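Long-range contacts in 3-hydroxyisobutyrate dehydrogenase (Thermus thermophilus, PDB 2CVZ), which catalyses the NADP-dependent oxidation of 3-hydroxyisobutyrate to methylmalonate semialdehyde, a step in valine catabolism: residues C[57-61]-C[145-149]; C[111-115]-C[157-162]; C[262-267]-C[279-283]. All coordinates share one frame; numbering follows the deposited sequence.

Contact 1: residues C[57-61]-C[145-149]; sequences RVIFT and FLAYA
Phe60 of strand 58-61 meets Phe145, Leu146 and Tyr148, three residues of the loop between helix 136-142 and strand 149-156 in the Rossmann-type nucleotide-binding domain. The loop lies against one side of the sheet, where helix 13-23 closes in as well: Leu20 touches Phe60, and Met16 and His19 touch Tyr148. Apolar contacts join methyls to rings. Val58 sets CG2 over one face of the Phe145 ring, near its rim and 4.1 Å from Phe145 CD2; CG1 of the valine, anti to the backbone N (chi1 -176°), leaves this second branch to make the touch. Leu146 reaches in with CD2, which lies in the plane of the Phe60 ring at its edge, 3.9 Å from Phe60 CE2. Phe60 CZ touches Phe145 CB and lies 3.9 Å from Phe145 O, which approaches the ring obliquely. Backbone turns shape this side. Leu146 is the centre of an inverse gamma turn closed by a weak bond from Ala147 N to Phe145 O, and it begins a type I turn in which Ala149 N donates to Leu146 O over 3.1 Å. The aromatic pair is oblique: the side chains of Phe60 and Tyr148 approach from opposite directions, with ring planes at 79° and centroids 5.9 Å apart. Its closest point is polar against carbon, Tyr148 OH standing at the edge of the Phe60 ring, 3.2 Å from Phe60 CE2.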
loop_
_atom_site.group_PDB
_atom_site.type_symbol
_atom_site.label_atom_id
_atom_site.label_comp_id
_atom_site.label_asym_id
_atom_site.label_seq_id
_atom_site.Cartn_x
_atom_site.Cartn_y
_atom_site.Cartn_z
ATOM N N ARG C 57 41.675 23.990 3.954
ATOM C CA ARG C 57 42.225 22.721 3.495
ATOM C C ARG C 57 41.040 21.769 3.370
ATOM O O ARG C 57 41.027 20.868 2.530
ATOM C CB ARG C 57 43.225 22.176 4.519
ATOM C CG ARG C 57 43.628 20.722 4.300
ATOM C CD ARG C 57 44.447 20.546 3.033
ATOM N NE ARG C 57 45.766 21.163 3.150
ATOM C CZ ARG C 57 46.689 21.149 2.195
ATOM N NH1 ARG C 57 46.444 20.548 1.039
ATOM N NH2 ARG C 57 47.865 21.730 2.401
ATOM N N VAL C 58 40.042 21.981 4.221
ATOM C CA VAL C 58 38.838 21.164 4.212
ATOM C C VAL C 58 37.610 22.060 4.280
ATOM O O VAL C 58 37.455 22.857 5.207
ATOM C CB VAL C 58 38.793 20.188 5.407
ATOM C CG1 VAL C 58 37.568 19.282 5.289
ATOM C CG2 VAL C 58 40.067 19.360 5.456
ATOM N N ILE C 59 36.745 21.927 3.283
ATOM C CA ILE C 59 35.519 22.706 3.210
ATOM C C ILE C 59 34.339 21.793 3.530
ATOM O O ILE C 59 34.232 20.699 2.975
ATOM C CB ILE C 59 35.318 23.292 1.794
ATOM C CG1 ILE C 59 36.427 24.301 1.487
ATOM C CG2 ILE C 59 33.949 23.948 1.686
ATOM C CD1 ILE C 59 36.376 24.861 0.084
ATOM N N PHE C 60 33.469 22.239 4.433
ATOM C CA PHE C 60 32.284 21.471 4.810
ATOM C C PHE C 60 31.024 22.178 4.334
ATOM O O PHE C 60 30.959 23.406 4.330
ATOM C CB PHE C 60 32.150 21.332 6.328
ATOM C CG PHE C 60 33.215 20.504 6.976
ATOM C CD1 PHE C 60 34.470 21.041 7.239
ATOM C CD2 PHE C 60 32.948 19.197 7.369
ATOM C CE1 PHE C 60 35.445 20.288 7.890
ATOM C CE2 PHE C 60 33.917 18.433 8.022
ATOM C CZ PHE C 60 35.166 18.980 8.283
ATOM N N THR C 61 30.016 21.399 3.955
ATOM C CA THR C 61 28.744 21.962 3.538
ATOM C C THR C 61 27.612 21.137 4.124
ATOM O O THR C 61 27.714 19.920 4.242
ATOM C CB THR C 61 28.575 21.983 1.996
ATOM O OG1 THR C 61 28.903 20.698 1.452
ATOM C CG2 THR C 61 29.459 23.051 1.373
ATOM N N PHE C 145 39.218 15.434 11.300
ATOM C CA PHE C 145 38.547 16.731 11.301
ATOM C C PHE C 145 37.058 16.676 11.625
ATOM O O PHE C 145 36.422 17.717 11.799
ATOM C CB PHE C 145 38.740 17.409 9.944
ATOM C CG PHE C 145 40.164 17.763 9.648
ATOM C CD1 PHE C 145 40.772 18.839 10.286
ATOM C CD2 PHE C 145 40.909 17.004 8.751
ATOM C CE1 PHE C 145 42.107 19.156 10.035
ATOM C CE2 PHE C 145 42.242 17.311 8.494
ATOM C CZ PHE C 145 42.843 18.388 9.136
ATOM N N LEU C 146 36.500 15.472 11.704
ATOM C CA LEU C 146 35.077 15.316 11.989
ATOM C C LEU C 146 34.800 15.485 13.479
ATOM O O LEU C 146 34.358 14.556 14.154
ATOM C CB LEU C 146 34.604 13.942 11.505
ATOM C CG LEU C 146 35.015 13.624 10.064
ATOM C CD1 LEU C 146 34.507 12.241 9.670
ATOM C CD2 LEU C 146 34.462 14.692 9.124
ATOM N N ALA C 147 35.050 16.693 13.977
ATOM C CA ALA C 147 34.878 17.019 15.391
ATOM C C ALA C 147 33.452 16.917 15.924
ATOM O O ALA C 147 33.245 16.876 17.137
ATOM C CB ALA C 147 35.430 18.423 15.663
ATOM N N TYR C 148 32.473 16.880 15.027
ATOM C CA TYR C 148 31.071 16.792 15.426
ATOM C C TYR C 148 30.534 15.364 15.419
ATOM O O TYR C 148 29.356 15.140 15.705
ATOM C CB TYR C 148 30.217 17.648 14.487
ATOM C CG TYR C 148 30.499 17.395 13.017
ATOM C CD1 TYR C 148 30.165 16.179 12.416
ATOM C CD2 TYR C 148 31.126 18.365 12.234
ATOM C CE1 TYR C 148 30.453 15.936 11.067
ATOM C CE2 TYR C 148 31.418 18.134 10.888
ATOM C CZ TYR C 148 31.079 16.917 10.311
ATOM O OH TYR C 148 31.369 16.687 8.982
ATOM N N ALA C 149 31.402 14.404 15.115
ATOM C CA ALA C 149 30.985 13.008 15.023
ATOM C C ALA C 149 31.598 12.036 16.023
ATOM O O ALA C 149 32.629 12.308 16.640
ATOM C CB ALA C 149 31.253 12.496 13.609
#

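Contact 2: residues C[111-115]-C[157-162]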
loop_
_atom_site.group_PDB
_atom_site.type_symbol
_atom_site.label_atom_id
_atom_site.label_comp_id
_atom_site.label_asym_id
_atom_site.label_seq_id
_atom_site.Cartn_x
_atom_site.Cartn_y
_atom_site.Cartn_z
ATOM N N TYR C 111 36.056 15.486 -3.425
ATOM C CA TYR C 111 34.730 15.482 -2.821
ATOM C C TYR C 111 34.450 14.160 -2.117
ATOM O O TYR C 111 34.853 13.091 -2.582
ATOM C CB TYR C 111 33.661 15.705 -3.895
ATOM C CG TYR C 111 32.229 15.612 -3.397
ATOM C CD1 TYR C 111 31.528 16.754 -3.005
ATOM C CD2 TYR C 111 31.569 14.380 -3.329
ATOM C CE1 TYR C 111 30.204 16.675 -2.563
ATOM C CE2 TYR C 111 30.247 14.291 -2.886
ATOM C CZ TYR C 111 29.571 15.440 -2.508
ATOM O OH TYR C 111 28.260 15.359 -2.096
ATOM N N LEU C 112 33.747 14.248 -0.995
ATOM C CA LEU C 112 33.366 13.075 -0.222
ATOM C C LEU C 112 31.962 13.318 0.294
ATOM O O LEU C 112 31.693 14.379 0.856
ATOM C CB LEU C 112 34.299 12.882 0.976
ATOM C CG LEU C 112 35.768 12.548 0.716
ATOM C CD1 LEU C 112 36.511 12.486 2.037
ATOM C CD2 LEU C 112 35.869 11.221 -0.013
ATOM N N ASP C 113 31.048 12.376 0.082
ATOM C CA ASP C 113 29.719 12.582 0.631
ATOM C C ASP C 113 29.803 12.110 2.071
ATOM O O ASP C 113 30.280 11.010 2.352
ATOM C CB ASP C 113 28.612 11.835 -0.143
ATOM C CG ASP C 113 29.032 10.467 -0.649
ATOM O OD1 ASP C 113 28.184 9.548 -0.615
ATOM O OD2 ASP C 113 30.178 10.307 -1.112
ATOM N N ALA C 114 29.372 12.964 2.991
ATOM C CA ALA C 114 29.426 12.633 4.401
ATOM C C ALA C 114 28.149 13.007 5.142
ATOM O O ALA C 114 28.186 13.750 6.126
ATOM C CB ALA C 114 30.628 13.324 5.043
ATOM N N PRO C 115 26.996 12.504 4.673
ATOM C CA PRO C 115 25.731 12.818 5.345
ATOM C C PRO C 115 25.770 12.294 6.780
ATOM O O PRO C 115 26.565 11.408 7.105
ATOM C CB PRO C 115 24.686 12.119 4.474
ATOM C CG PRO C 115 25.446 10.973 3.876
ATOM C CD PRO C 115 26.778 11.600 3.529
ATOM N N PRO C 157 32.389 4.130 -2.453
ATOM C CA PRO C 157 32.829 5.251 -3.291
ATOM C C PRO C 157 31.851 6.422 -3.202
ATOM O O PRO C 157 30.828 6.329 -2.522
ATOM C CB PRO C 157 32.871 4.635 -4.686
ATOM C CG PRO C 157 31.741 3.647 -4.636
ATOM C CD PRO C 157 31.955 2.994 -3.287
ATOM N N VAL C 158 32.171 7.518 -3.884
ATOM C CA VAL C 158 31.308 8.698 -3.878
ATOM C C VAL C 158 29.871 8.311 -4.208
ATOM O O VAL C 158 29.621 7.595 -5.181
ATOM C CB VAL C 158 31.789 9.748 -4.905
ATOM C CG1 VAL C 158 30.781 10.895 -5.001
ATOM C CG2 VAL C 158 33.155 10.280 -4.499
ATOM N N GLY C 159 28.933 8.785 -3.391
ATOM C CA GLY C 159 27.529 8.488 -3.612
ATOM C C GLY C 159 26.977 7.433 -2.672
ATOM O O GLY C 159 25.792 7.451 -2.341
ATOM N N ALA C 160 27.836 6.519 -2.232
ATOM C CA ALA C 160 27.418 5.449 -1.331
ATOM C C ALA C 160 26.957 5.991 0.015
ATOM O O ALA C 160 26.070 5.423 0.646
ATOM C CB ALA C 160 28.555 4.454 -1.132
ATOM N N GLY C 161 27.568 7.087 0.458
ATOM C CA GLY C 161 27.185 7.677 1.728
ATOM C C GLY C 161 25.772 8.226 1.646
ATOM O O GLY C 161 24.947 7.976 2.524
ATOM N N HIS C 162 25.495 8.976 0.584
ATOM C CA HIS C 162 24.172 9.554 0.383
ATOM C C HIS C 162 23.123 8.456 0.254
ATOM O O HIS C 162 21.995 8.606 0.717
ATOM C CB HIS C 162 24.144 10.416 -0.883
ATOM C CG HIS C 162 24.934 11.681 -0.775
ATOM N ND1 HIS C 162 24.856 12.518 0.317
ATOM C CD2 HIS C 162 25.794 12.270 -1.639
ATOM C CE1 HIS C 162 25.635 13.567 0.123
ATOM N NE2 HIS C 162 26.217 13.442 -1.055
#
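Asp113, at the end of a run of strand 110-117, turns its carboxylate into the start of helix 160-188 and gathers backbone amides from the N-cap and first turn. Gly159 N, at the N-cap position, donates to Asp113 OD2 over 3.0 Å, approaching from above the carboxylate plane. OD1 takes His162 N through its anti lone pair (N-H...O angle 152°) and also a weak, strongly bent bond from Gly161 N. The buried acid is thus gripped by three amides at a helix N-terminus, which probably steadies its negative charge. A CB modelled at Gly161 would fall too close to Asp113 OD1, so glycine suits the site.

The His162 ring presents one face to the same aspartate. Asp113 CB sits over that face, 3.3 Å from the centroid of the imidazole, in a CH-pi contact. At the ring edge His162 NE2 donates to Tyr111 OH, 3.0 Å away and only 3° out of the imidazole plane; that hydroxyl has a further, stronger partner in Asp88. Pro115 CD lies 3.9 Å from His162 ND1. Replacing His162 by an alanine would probably leave Tyr111 OH without this donor and open a gap beside Asp113 CB and Pro115.

Val158 packs on the strand from the type II turn Pro157-Ala160. With CG1 anti to its backbone N (chi1 173°), the valine lays that methyl at the edge of the Tyr111 ring, 3.9 Å from Tyr111 CD2, while Val158 CG2 faces Tyr111 O.

The whole is a junction of the two domains of a beta-hydroxyacid dehydrogenase-like enzyme: the Rossmann-type sheet holds, chiefly through the Asp113 carboxylate with His162 bonded to Tyr111, the N-terminus of the long helix that leads into the all-helical C-terminal part.

Contact 3: residues C[262-267]-C[279-283]; sequences MAKREL and LLERW
Leu279 lays its CD2 methyl on the backbone of helix 251-267, 3.7 Å from Ala263 CA, and also touches Ala263 CB and Met262 CB. The torsion that sets its CG anti to the backbone N (chi1 -178°) sends the branch straight at this helix, and the other methyl, CD1, meets Glu266 CG. The two short segments cross steeply, at 76°, with axes 11.3 Å apart at closest approach, and the leucine spans the gap between them. Beside it, Met262, a selenomethionine, runs extended to put SE at the edge of the Trp283 indole, 4.3 Å from Trp283 CH2.

A salt bridge lies beside this apolar patch. Glu266, bent at chi2, offers OE2 to Arg282, whose NH2 stands 3.2 Å away and whose NH1 adds a weaker, longer bond to the same oxygen. OE2 lies at the guanidinium edge, but the nitrogen comes to it from above the carboxylate plane, the two planes being 72° apart. Leu279 CD1, from the same helix as the arginine, sits over one face of the guanidinium, toward its rim.

The stronger polar partners of both charges lie on the second subunit: Glu266 OE1 and Arg282 NH1 bridge to Arg282 and Glu266 of that chain, and Trp283 NE1 bonds to its Glu266. The helix-helix contact is therefore part of a subunit interface, and Glu266 and Arg282 of both subunits form an alternating set in which each charge is likely to stabilise its opposite on both chains.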
loop_
_atom_site.group_PDB
_atom_site.type_symbol
_atom_site.label_atom_id
_atom_site.label_comp_id
_atom_site.label_asym_id
_atom_site.label_seq_id
_atom_site.Cartn_x
_atom_site.Cartn_y
_atom_site.Cartn_z
HETATM N N MSE C 262 1.682 13.061 1.519
HETATM C CA MSE C 262 0.354 13.491 1.955
HETATM C C MSE C 262 0.500 14.411 3.158
HETATM O O MSE C 262 -0.120 15.472 3.229
HETATM C CB MSE C 262 -0.499 12.295 2.375
HETATM C CG MSE C 262 -0.800 11.293 1.284
HETATM SE SE MSE C 262 -1.772 9.814 2.038
HETATM C CE MSE C 262 -1.783 8.646 0.476
ATOM N N ALA C 263 1.308 13.983 4.120
ATOM C CA ALA C 263 1.523 14.785 5.314
ATOM C C ALA C 263 2.086 16.152 4.932
ATOM O O ALA C 263 1.637 17.179 5.442
ATOM C CB ALA C 263 2.474 14.062 6.266
ATOM N N LYS C 264 3.057 16.162 4.025
ATOM C CA LYS C 264 3.681 17.403 3.591
ATOM C C LYS C 264 2.674 18.337 2.931
ATOM O O LYS C 264 2.698 19.547 3.150
ATOM C CB LYS C 264 4.821 17.109 2.608
ATOM C CG LYS C 264 5.488 18.355 2.041
ATOM C CD LYS C 264 6.404 18.005 0.878
ATOM C CE LYS C 264 6.958 19.253 0.216
ATOM N NZ LYS C 264 7.741 18.930 -1.014
ATOM N N ARG C 265 1.788 17.769 2.121
ATOM C CA ARG C 265 0.787 18.569 1.426
ATOM C C ARG C 265 -0.259 19.117 2.385
ATOM O O ARG C 265 -0.807 20.195 2.163
ATOM C CB ARG C 265 0.106 17.727 0.346
ATOM C CG ARG C 265 1.084 17.082 -0.627
ATOM C CD ARG C 265 1.040 17.710 -2.007
ATOM N NE ARG C 265 2.104 17.190 -2.866
ATOM C CZ ARG C 265 2.216 17.449 -4.165
ATOM N NH1 ARG C 265 1.322 18.218 -4.769
ATOM N NH2 ARG C 265 3.243 16.971 -4.855
ATOM N N GLU C 266 -0.525 18.378 3.457
ATOM C CA GLU C 266 -1.525 18.787 4.437
ATOM C C GLU C 266 -1.010 19.703 5.542
ATOM O O GLU C 266 -1.726 20.605 5.983
ATOM C CB GLU C 266 -2.159 17.549 5.077
ATOM C CG GLU C 266 -3.033 16.744 4.130
ATOM C CD GLU C 266 -4.337 17.448 3.809
ATOM O OE1 GLU C 266 -5.032 17.010 2.866
ATOM O OE2 GLU C 266 -4.671 18.431 4.506
ATOM N N LEU C 267 0.224 19.481 5.979
ATOM C CA LEU C 267 0.798 20.267 7.068
ATOM C C LEU C 267 1.838 21.297 6.656
ATOM O O LEU C 267 2.181 22.184 7.442
ATOM C CB LEU C 267 1.417 19.326 8.099
ATOM C CG LEU C 267 0.519 18.205 8.618
ATOM C CD1 LEU C 267 1.338 17.278 9.487
ATOM C CD2 LEU C 267 -0.653 18.789 9.397
ATOM N N LEU C 279 -1.332 14.226 11.118
ATOM C CA LEU C 279 -2.285 13.859 10.073
ATOM C C LEU C 279 -3.106 12.659 10.524
ATOM O O LEU C 279 -4.313 12.584 10.275
ATOM C CB LEU C 279 -1.551 13.535 8.768
ATOM C CG LEU C 279 -2.430 13.167 7.568
ATOM C CD1 LEU C 279 -3.475 14.253 7.339
ATOM C CD2 LEU C 279 -1.557 12.990 6.333
ATOM N N LEU C 280 -2.450 11.717 11.195
ATOM C CA LEU C 280 -3.127 10.528 11.696
ATOM C C LEU C 280 -4.068 10.916 12.832
ATOM O O LEU C 280 -5.155 10.351 12.972
ATOM C CB LEU C 280 -2.103 9.499 12.189
ATOM C CG LEU C 280 -1.215 8.893 11.098
ATOM C CD1 LEU C 280 -0.127 8.030 11.726
ATOM C CD2 LEU C 280 -2.080 8.069 10.146
ATOM N N GLU C 281 -3.651 11.883 13.643
ATOM C CA GLU C 281 -4.480 12.343 14.754
ATOM C C GLU C 281 -5.689 13.064 14.177
ATOM O O GLU C 281 -6.796 12.972 14.709
ATOM C CB GLU C 281 -3.695 13.294 15.655
ATOM C CG GLU C 281 -2.443 12.677 16.253
ATOM C CD GLU C 281 -1.744 13.615 17.219
ATOM O OE1 GLU C 281 -1.557 14.799 16.866
ATOM O OE2 GLU C 281 -1.377 13.165 18.326
ATOM N N ARG C 282 -5.457 13.785 13.083
ATOM C CA ARG C 282 -6.516 14.512 12.391
ATOM C C ARG C 282 -7.599 13.525 11.972
ATOM O O ARG C 282 -8.769 13.676 12.329
ATOM C CB ARG C 282 -5.940 15.213 11.153
ATOM C CG ARG C 282 -6.939 15.452 10.026
ATOM C CD ARG C 282 -7.192 16.928 9.803
ATOM N NE ARG C 282 -6.014 17.649 9.328
ATOM C CZ ARG C 282 -5.620 17.709 8.058
ATOM N NH1 ARG C 282 -6.307 17.085 7.111
ATOM N NH2 ARG C 282 -4.545 18.413 7.733
ATOM N N TRP C 283 -7.203 12.508 11.217
ATOM C CA TRP C 283 -8.144 11.500 10.746
ATOM C C TRP C 283 -8.775 10.719 11.890
ATOM O O TRP C 283 -9.974 10.448 11.881
ATOM C CB TRP C 283 -7.453 10.517 9.796
ATOM C CG TRP C 283 -6.948 11.125 8.528
ATOM C CD1 TRP C 283 -7.475 12.196 7.861
ATOM C CD2 TRP C 283 -5.858 10.654 7.730
ATOM N NE1 TRP C 283 -6.780 12.419 6.695
ATOM C CE2 TRP C 283 -5.783 11.485 6.589
ATOM C CE3 TRP C 283 -4.938 9.605 7.865
ATOM C CZ2 TRP C 283 -4.824 11.300 5.590
ATOM C CZ3 TRP C 283 -3.984 9.421 6.869
ATOM C CH2 TRP C 283 -3.935 10.266 5.746
#

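In the fold
Contacts 1 and 2 reach the same sheet and interlock along the chain, their segments alternating; their centres are 14 Å apart, with nearest atoms about 5 Å apart. Contact 2 lies nearer the bound NADPH: the Pro115 side chain is about 6 Å from it, that of Tyr148 in contact 1 about 10 Å. Asp88 joins their surroundings, bonding to both Thr61 and Tyr111. Contact 3 follows them in sequence and sits on the other side of the chain's centre, its centre 37 Å from that of contact 1 and 32 Å from that of contact 2. It belongs to the C-terminal helices and to the assembly, whereas contact 1 lies within the cofactor-binding domain and contact 2 joins it to the helix that follows.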